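Local coordinates for protein 3-oxo-glucose-6-phosphate:glutamate aminotransferase (Bacillus subtilis subsp. subtilis, PDB 4K2M) that catalyses the reversible, pyridoxal phosphate-dependent transfer of an amino group from glutamate to 3-dehydro-glucose 6-phosphate, yielding kanosamine 6-phosphate in the biosynthesis of the antibiotic kanosamine, at residues Thr242-Asn246 / Pro247-Phe251; Gly127-Ala130 / Ile131-Gly134; Ile304-Glu307 / Arg308-Tyr311. All coordinates share one frame; numbering follows the deposited sequence.

Interaction 1 of 3, residues Thr242-Asn246 / Pro247-Phe251; sequences TLSFN and PYKNF. With O1G (3-deoxy-3-[(E)-({3-hydroxy-2-methyl-5-[(phosphonooxy)methyl]pyridin-4-yl}methylidene)amino]-6-O-phosphono-alpha-D-gluco pyranose), chain C.
The amide oxygen of N246 is gripped by two donors from the residues that follow it, the backbone N of Y248 and the amine of K249. Y248 N lies 2.8 Å from N246 OD1 and K249 NZ lies 3.0 Å from the same atom, and the two come from opposite faces of the amide, each well above its plane. The other half of the group is used too: ND2 makes a weak bond to the sugar phosphate oxygen OP6 of O1G, the external aldimine of cofactor and product. With CG anti to its own N (chi1 158°), N246 turns its amide between the start of the following loop and the ligand. The bond to Y248 N closes an Asx turn, superposed on a type I beta turn from N246 to K249 in which K249 N donates to N246 O at 2.9 Å. Just upstream, at the end of strand 240-244, S244 forms an ST turn: its OG accepts from N246 N at 3.0 Å and donates to the cofactor phosphate oxygen OP2 of O1G at 2.6 Å. These turns carry the strand into the loop bearing K249, the lysine to which pyridoxal phosphate attaches in this enzyme. Here it is detached, and its chain, bent at chi2 and chi4, lets K249 NZ donate a hydrogen bond to the sugar oxygen O4 of O1G, 2.8 Å away. Y248 OH donates to OP8 of the sugar phosphate. The backbone is stitched once more by a water that donates to S244 O and F251 O. Beside it the rings of F245 and F251 meet obliquely, F245 CD1 lying 3.5 Å from F251 CD2, and F108 of helix 103-116 stands edge-to-face with F245.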
# COMPACT_ATOMS: atom_id res chain seq x y z
N THR A 242 12.82 11.16 1.70
CA THR A 242 11.63 10.32 1.79
C THR A 242 10.67 10.86 2.83
O THR A 242 11.08 11.36 3.88
CB THR A 242 11.99 8.88 2.11
OG1 THR A 242 12.62 8.83 3.40
CG2 THR A 242 12.94 8.33 1.07
N LEU A 243 9.38 10.72 2.55
CA LEU A 243 8.33 11.15 3.46
C LEU A 243 7.39 10.00 3.73
O LEU A 243 7.27 9.09 2.91
CB LEU A 243 7.52 12.29 2.83
CG LEU A 243 8.29 13.60 2.63
CD1 LEU A 243 7.45 14.61 1.85
CD2 LEU A 243 8.68 14.20 3.97
N SER A 244 6.71 10.05 4.88
CA SER A 244 5.59 9.16 5.18
C SER A 244 4.35 10.01 5.35
O SER A 244 4.42 11.10 5.93
CB SER A 244 5.79 8.41 6.48
OG SER A 244 4.60 7.71 6.83
N PHE A 245 3.21 9.50 4.86
CA PHE A 245 1.91 10.14 5.08
C PHE A 245 1.02 9.19 5.85
O PHE A 245 -0.20 9.20 5.72
CB PHE A 245 1.25 10.55 3.76
CG PHE A 245 2.13 11.38 2.89
CD1 PHE A 245 2.73 12.54 3.38
CD2 PHE A 245 2.41 10.99 1.59
CE1 PHE A 245 3.57 13.30 2.58
CE2 PHE A 245 3.24 11.75 0.77
CZ PHE A 245 3.82 12.91 1.26
N ASN A 246 1.65 8.35 6.65
CA ASN A 246 0.89 7.52 7.59
C ASN A 246 0.00 8.44 8.46
O ASN A 246 0.36 9.60 8.74
CB ASN A 246 1.89 6.68 8.41
CG ASN A 246 1.33 6.20 9.72
OD1 ASN A 246 1.34 6.94 10.71
ND2 ASN A 246 0.87 4.94 9.76
N PRO A 247 -1.17 7.96 8.86
CA PRO A 247 -2.11 8.85 9.56
C PRO A 247 -1.62 9.45 10.87
O PRO A 247 -2.27 10.39 11.34
CB PRO A 247 -3.30 7.93 9.85
CG PRO A 247 -3.24 6.93 8.75
CD PRO A 247 -1.79 6.67 8.52
N TYR A 248 -0.57 8.91 11.48
CA TYR A 248 -0.07 9.50 12.72
C TYR A 248 0.98 10.58 12.47
O TYR A 248 1.44 11.22 13.41
CB TYR A 248 0.52 8.44 13.64
CG TYR A 248 -0.27 7.16 13.69
CD1 TYR A 248 -1.66 7.16 13.79
CD2 TYR A 248 0.38 5.94 13.61
CE1 TYR A 248 -2.37 5.97 13.82
CE2 TYR A 248 -0.32 4.76 13.65
CZ TYR A 248 -1.68 4.77 13.75
OH TYR A 248 -2.36 3.57 13.77
N LYS A 249 1.36 10.79 11.21
CA LYS A 249 2.42 11.77 10.92
C LYS A 249 1.89 13.21 11.00
O LYS A 249 0.68 13.45 11.09
CB LYS A 249 3.06 11.51 9.55
CG LYS A 249 3.73 10.12 9.41
CD LYS A 249 4.85 9.91 10.43
CE LYS A 249 5.32 8.47 10.39
NZ LYS A 249 4.25 7.58 10.98
N ASN A 250 2.80 14.19 10.98
CA ASN A 250 2.38 15.59 11.06
C ASN A 250 1.38 15.95 9.96
O ASN A 250 0.50 16.79 10.14
CB ASN A 250 3.60 16.51 10.98
CG ASN A 250 4.37 16.57 12.28
OD1 ASN A 250 4.39 15.60 13.05
ND2 ASN A 250 5.02 17.70 12.55
N PHE A 251 1.57 15.32 8.80
CA PHE A 251 0.59 15.36 7.72
C PHE A 251 0.41 13.90 7.28
O PHE A 251 1.39 13.23 6.95
CB PHE A 251 1.12 16.18 6.54
CG PHE A 251 0.42 15.86 5.24
CD1 PHE A 251 -0.96 15.83 5.18
CD2 PHE A 251 1.15 15.59 4.09
CE1 PHE A 251 -1.62 15.52 4.00
CE2 PHE A 251 0.51 15.30 2.90
CZ PHE A 251 -0.89 15.26 2.85
P O1G C . 5.58 4.24 6.87
C3A O1G C . 9.24 6.47 10.80
O3 O1G C . 8.76 6.93 11.98
C1 O1G C . 4.68 4.13 14.57
N1' O1G C . 10.95 6.27 9.18
C2 O1G C . 5.85 4.73 13.80
O2 O1G C . 6.24 5.89 14.61
C9A O1G C . 10.54 6.75 10.36
C2A O1G C . 11.51 7.59 11.17
C3 O1G C . 5.50 5.15 12.36
N3' O1G C . 6.80 5.43 11.73
O1 O1G C . 3.69 5.12 14.90
C4 O1G C . 4.69 4.06 11.62
O4 O1G C . 4.09 4.83 10.56
C4A O1G C . 8.39 5.70 10.02
C4B O1G C . 7.02 5.36 10.47
C5 O1G C . 3.54 3.63 12.53
O5 O1G C . 4.02 3.13 13.78
C5A O1G C . 8.85 5.21 8.80
C5T O1G C . 8.05 4.34 7.81
C6 O1G C . 2.78 2.44 12.02
C6A O1G C . 10.14 5.51 8.41
OP1 O1G C . 6.12 3.08 6.07
OP2 O1G C . 4.83 5.23 6.04
OP3 O1G C . 4.87 3.77 8.16
OP4 O1G C . 6.91 5.08 7.34
O6 O1G C . 1.59 2.17 12.67
P' O1G C . 0.34 1.55 11.87
OP6 O1G C . -0.03 2.58 10.83
OP7 O1G C . 0.76 0.21 11.29
OP8 O1G C . -0.70 1.41 12.98
O HOH W 1 4.09 13.61 6.59

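Interaction 2 of 3, residues Gly127-Ala130 / Ile131-Gly134; sequences GTDA and IMIG. With O1G (3-deoxy-3-[(E)-({3-hydroxy-2-methyl-5-[(phosphonooxy)methyl]pyridin-4-yl}methylidene)amino]-6-O-phosphono-alpha-D-gluco pyranose), chain C.
Of the side chains in this stretch of helix, D129 alone ends in a flat group, and M132 lies alongside it, pointing the same way. The bend at chi3 of M132 (64°) brings its methyl CE to 3.7 Å from D129 OD1, while the other carboxylate oxygen, OD2, is held by S126 OG and, weakly, by S125 OG, just before the helix. The second flat group is the pyridine ring of O1G, which I131 approaches with the end of its longer branch, CD1 lying 4.2 Å from ring atom C6A. Along the backbone, each residue from I131 to G134 donates to the carbonyl four positions earlier; I133 N to D129 O is the straightest of these bonds, at 171°. The helix starts at G127, and its first amides are spent on the cofactor phosphate. G127 N donates to OP2 of O1G at 2.8 Å. T128 holds OP1 twice, through its backbone N at 2.8 Å and through OG1 at 2.7 Å from that oxygen. Its hydroxyl lies beside its own N (chi1 -60°), which lets both donors converge on one acceptor. With no side chain on G127, the backbone can approach the ester oxygen OP4 of O1G, which leaves no room there for a CB. Further along, A130 and I131 rest on T242 of strand 240-244, whereas I131 and M132 meet helix 154-163. Such a phosphate cup at a helix N terminus is familiar from pyridoxal phosphate enzymes of the aspartate aminotransferase fold. From this helix two backbone N-H groups and a hydroxyl grip the phosphate, with S244 OG adding a further bond, and the positive helix end would be expected to favour its negative charge without a cationic side chain from this segment.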
# COMPACT_ATOMS: atom_id res chain seq x y z
N GLY A 127 6.04 5.15 3.52
CA GLY A 127 7.36 5.70 3.77
C GLY A 127 8.43 4.63 3.65
O GLY A 127 9.50 4.87 3.09
N THR A 128 8.13 3.43 4.14
CA THR A 128 9.06 2.31 4.03
C THR A 128 9.41 2.04 2.58
O THR A 128 10.59 1.85 2.22
CB THR A 128 8.46 1.03 4.67
OG1 THR A 128 8.18 1.27 6.05
CG2 THR A 128 9.46 -0.13 4.56
N ASP A 129 8.38 2.03 1.73
CA ASP A 129 8.58 1.79 0.31
C ASP A 129 9.39 2.92 -0.33
O ASP A 129 10.21 2.67 -1.21
CB ASP A 129 7.23 1.63 -0.41
CG ASP A 129 6.50 0.36 -0.01
OD1 ASP A 129 7.01 -0.74 -0.31
OD2 ASP A 129 5.40 0.46 0.61
N ALA A 130 9.15 4.15 0.11
CA ALA A 130 9.92 5.28 -0.39
C ALA A 130 11.42 5.08 -0.14
O ALA A 130 12.26 5.32 -1.02
CB ALA A 130 9.43 6.58 0.27
N ILE A 131 11.79 4.63 1.06
CA ILE A 131 13.20 4.42 1.35
C ILE A 131 13.76 3.27 0.51
O ILE A 131 14.84 3.37 -0.06
CB ILE A 131 13.42 4.15 2.85
CG1 ILE A 131 12.92 5.35 3.67
CG2 ILE A 131 14.93 3.87 3.12
CD1 ILE A 131 12.75 5.04 5.16
N MET A 132 13.00 2.18 0.44
CA MET A 132 13.45 1.01 -0.31
C MET A 132 13.65 1.33 -1.79
O MET A 132 14.68 1.00 -2.38
CB MET A 132 12.44 -0.13 -0.15
CG MET A 132 12.91 -1.42 -0.72
SD MET A 132 11.61 -2.65 -0.49
CE MET A 132 10.31 -1.96 -1.50
N ILE A 133 12.66 1.98 -2.39
CA ILE A 133 12.77 2.37 -3.78
C ILE A 133 13.91 3.38 -3.99
O ILE A 133 14.68 3.26 -4.96
CB ILE A 133 11.43 2.94 -4.28
CG1 ILE A 133 10.43 1.79 -4.40
CG2 ILE A 133 11.59 3.59 -5.63
CD1 ILE A 133 8.97 2.27 -4.44
N GLY A 134 14.04 4.35 -3.10
CA GLY A 134 15.09 5.35 -3.24
C GLY A 134 16.47 4.71 -3.23
O GLY A 134 17.34 5.06 -4.04
P O1G C . 5.58 4.24 6.87
C3A O1G C . 9.24 6.47 10.80
O3 O1G C . 8.76 6.93 11.98
C1 O1G C . 4.68 4.13 14.57
N1' O1G C . 10.95 6.27 9.18
C2 O1G C . 5.85 4.73 13.80
O2 O1G C . 6.24 5.89 14.61
C9A O1G C . 10.54 6.75 10.36
C2A O1G C . 11.51 7.59 11.17
C3 O1G C . 5.50 5.15 12.36
N3' O1G C . 6.80 5.43 11.73
O1 O1G C . 3.69 5.12 14.90
C4 O1G C . 4.69 4.06 11.62
O4 O1G C . 4.09 4.83 10.56
C4A O1G C . 8.39 5.70 10.02
C4B O1G C . 7.02 5.36 10.47
C5 O1G C . 3.54 3.63 12.53
O5 O1G C . 4.02 3.13 13.78
C5A O1G C . 8.85 5.21 8.80
C5T O1G C . 8.05 4.34 7.81
C6 O1G C . 2.78 2.44 12.02
C6A O1G C . 10.14 5.51 8.41
OP1 O1G C . 6.12 3.08 6.07
OP2 O1G C . 4.83 5.23 6.04
OP3 O1G C . 4.87 3.77 8.16
OP4 O1G C . 6.91 5.08 7.34
O6 O1G C . 1.59 2.17 12.67
P' O1G C . 0.34 1.55 11.87
OP6 O1G C . -0.03 2.58 10.83
OP7 O1G C . 0.76 0.21 11.29
OP8 O1G C . -0.70 1.41 12.98

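Interaction 3 of 3, residues Ile304-Glu307 / Arg308-Tyr311; sequences IGLE and RMKY
I304 O receives R308 N at 2.9 Å and G305 O receives M309 N in regular helical spacing, after which the coil tightens, K310 N turning back three residues to E307 O at 3.1 Å. E307 and K310 run side by side in the same direction and close a salt bridge, K310 NZ lying 2.9 Å from E307 OE1 on the syn side of the carboxylate and 28° out of its plane. Bending at chi2 (-52°) curls the glutamate toward the lysine, extended beyond CG, whose methylene groups run past E307 O. E307 O also sits at the edge of the Y311 ring, in its plane, 3.7 Å from Y311 CD2. On another side of the helix L306 CD2 touches M309 CE, and both side chains pack on F108 of helix 103-116. R308 lays its CG and CD beside I304 CG2, then carries its guanidinium away to a salt bridge with E82; Y311 OH likewise bonds D85, also on helix 80-93. The whole is a helix C terminus that tightens into a 3-10 turn, here the connection from helix 299-308 to helix 312-329 within the aminotransferase fold.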
# COMPACT_ATOMS: atom_id res chain seq x y z
N ILE A 304 -7.51 12.35 -0.83
CA ILE A 304 -7.67 12.62 0.60
C ILE A 304 -6.53 13.53 1.08
O ILE A 304 -6.74 14.44 1.88
CB ILE A 304 -7.67 11.31 1.40
CG1 ILE A 304 -9.01 10.59 1.22
CG2 ILE A 304 -7.45 11.57 2.90
CD1 ILE A 304 -9.03 9.19 1.84
N GLY A 305 -5.33 13.26 0.58
CA GLY A 305 -4.16 14.04 0.95
C GLY A 305 -4.30 15.50 0.57
O GLY A 305 -3.86 16.40 1.31
N LEU A 306 -4.93 15.75 -0.57
CA LEU A 306 -5.11 17.12 -1.03
C LEU A 306 -6.07 17.86 -0.11
O LEU A 306 -6.05 19.09 -0.04
CB LEU A 306 -5.59 17.14 -2.48
CG LEU A 306 -4.49 16.76 -3.46
CD1 LEU A 306 -5.03 16.39 -4.83
CD2 LEU A 306 -3.47 17.90 -3.58
N GLU A 307 -6.91 17.12 0.61
CA GLU A 307 -7.78 17.75 1.61
C GLU A 307 -7.06 17.94 2.92
O GLU A 307 -7.06 19.03 3.50
CB GLU A 307 -9.05 16.93 1.85
CG GLU A 307 -10.01 16.88 0.69
CD GLU A 307 -10.35 18.26 0.16
OE1 GLU A 307 -10.64 19.17 0.98
OE2 GLU A 307 -10.32 18.45 -1.07
N ARG A 308 -6.42 16.88 3.42
CA ARG A 308 -5.83 16.96 4.75
C ARG A 308 -4.65 17.90 4.78
O ARG A 308 -4.33 18.45 5.84
CB ARG A 308 -5.46 15.55 5.28
CG ARG A 308 -6.69 14.64 5.42
CD ARG A 308 -6.40 13.43 6.30
NE ARG A 308 -6.28 13.84 7.70
CZ ARG A 308 -5.88 13.08 8.71
NH1 ARG A 308 -5.54 11.80 8.51
NH2 ARG A 308 -5.85 13.60 9.93
N MET A 309 -4.01 18.11 3.63
CA MET A 309 -2.85 18.99 3.56
C MET A 309 -3.22 20.42 3.88
O MET A 309 -2.35 21.21 4.26
CB MET A 309 -2.20 18.93 2.18
CG MET A 309 -0.74 19.35 2.15
SD MET A 309 0.03 18.98 0.55
CE MET A 309 -1.45 18.52 -0.33
N LYS A 310 -4.49 20.77 3.73
CA LYS A 310 -4.94 22.13 3.99
C LYS A 310 -4.76 22.52 5.45
O LYS A 310 -4.79 23.71 5.79
CB LYS A 310 -6.41 22.30 3.59
CG LYS A 310 -6.65 22.03 2.11
CD LYS A 310 -8.14 21.98 1.83
CE LYS A 310 -8.38 21.86 0.33
NZ LYS A 310 -9.84 21.79 0.02
N TYR A 311 -4.57 21.51 6.30
CA TYR A 311 -4.45 21.70 7.74
C TYR A 311 -3.00 21.70 8.22
O TYR A 311 -2.74 21.97 9.39
CB TYR A 311 -5.25 20.61 8.49
CG TYR A 311 -6.75 20.67 8.23
CD1 TYR A 311 -7.62 21.20 9.17
CD2 TYR A 311 -7.28 20.19 7.04
CE1 TYR A 311 -9.00 21.25 8.92
CE2 TYR A 311 -8.65 20.24 6.78
CZ TYR A 311 -9.50 20.77 7.71
OH TYR A 311 -10.84 20.80 7.41

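Overall arrangement
All three contacts are local and follow one another in series, so none nests within or crosses another. From the N terminus, interaction 2 comes first, at the start of helix 127-137; interaction 1 follows where strand 240-244 leaves the seven-stranded mixed sheet, and closes a short turn; interaction 3 ends helix 299-308. The first two also meet where S244 CB packs on G127 CA, and both touch O1G, so helix and strand end share one ligand. From there F251 packs against the backbone of G305 and M309, further along the chain, linking the active-site loop to the helix junction. Interactions 2 and 3 do not touch, their nearest atoms being about 14 Å apart; interaction 1 bridges them.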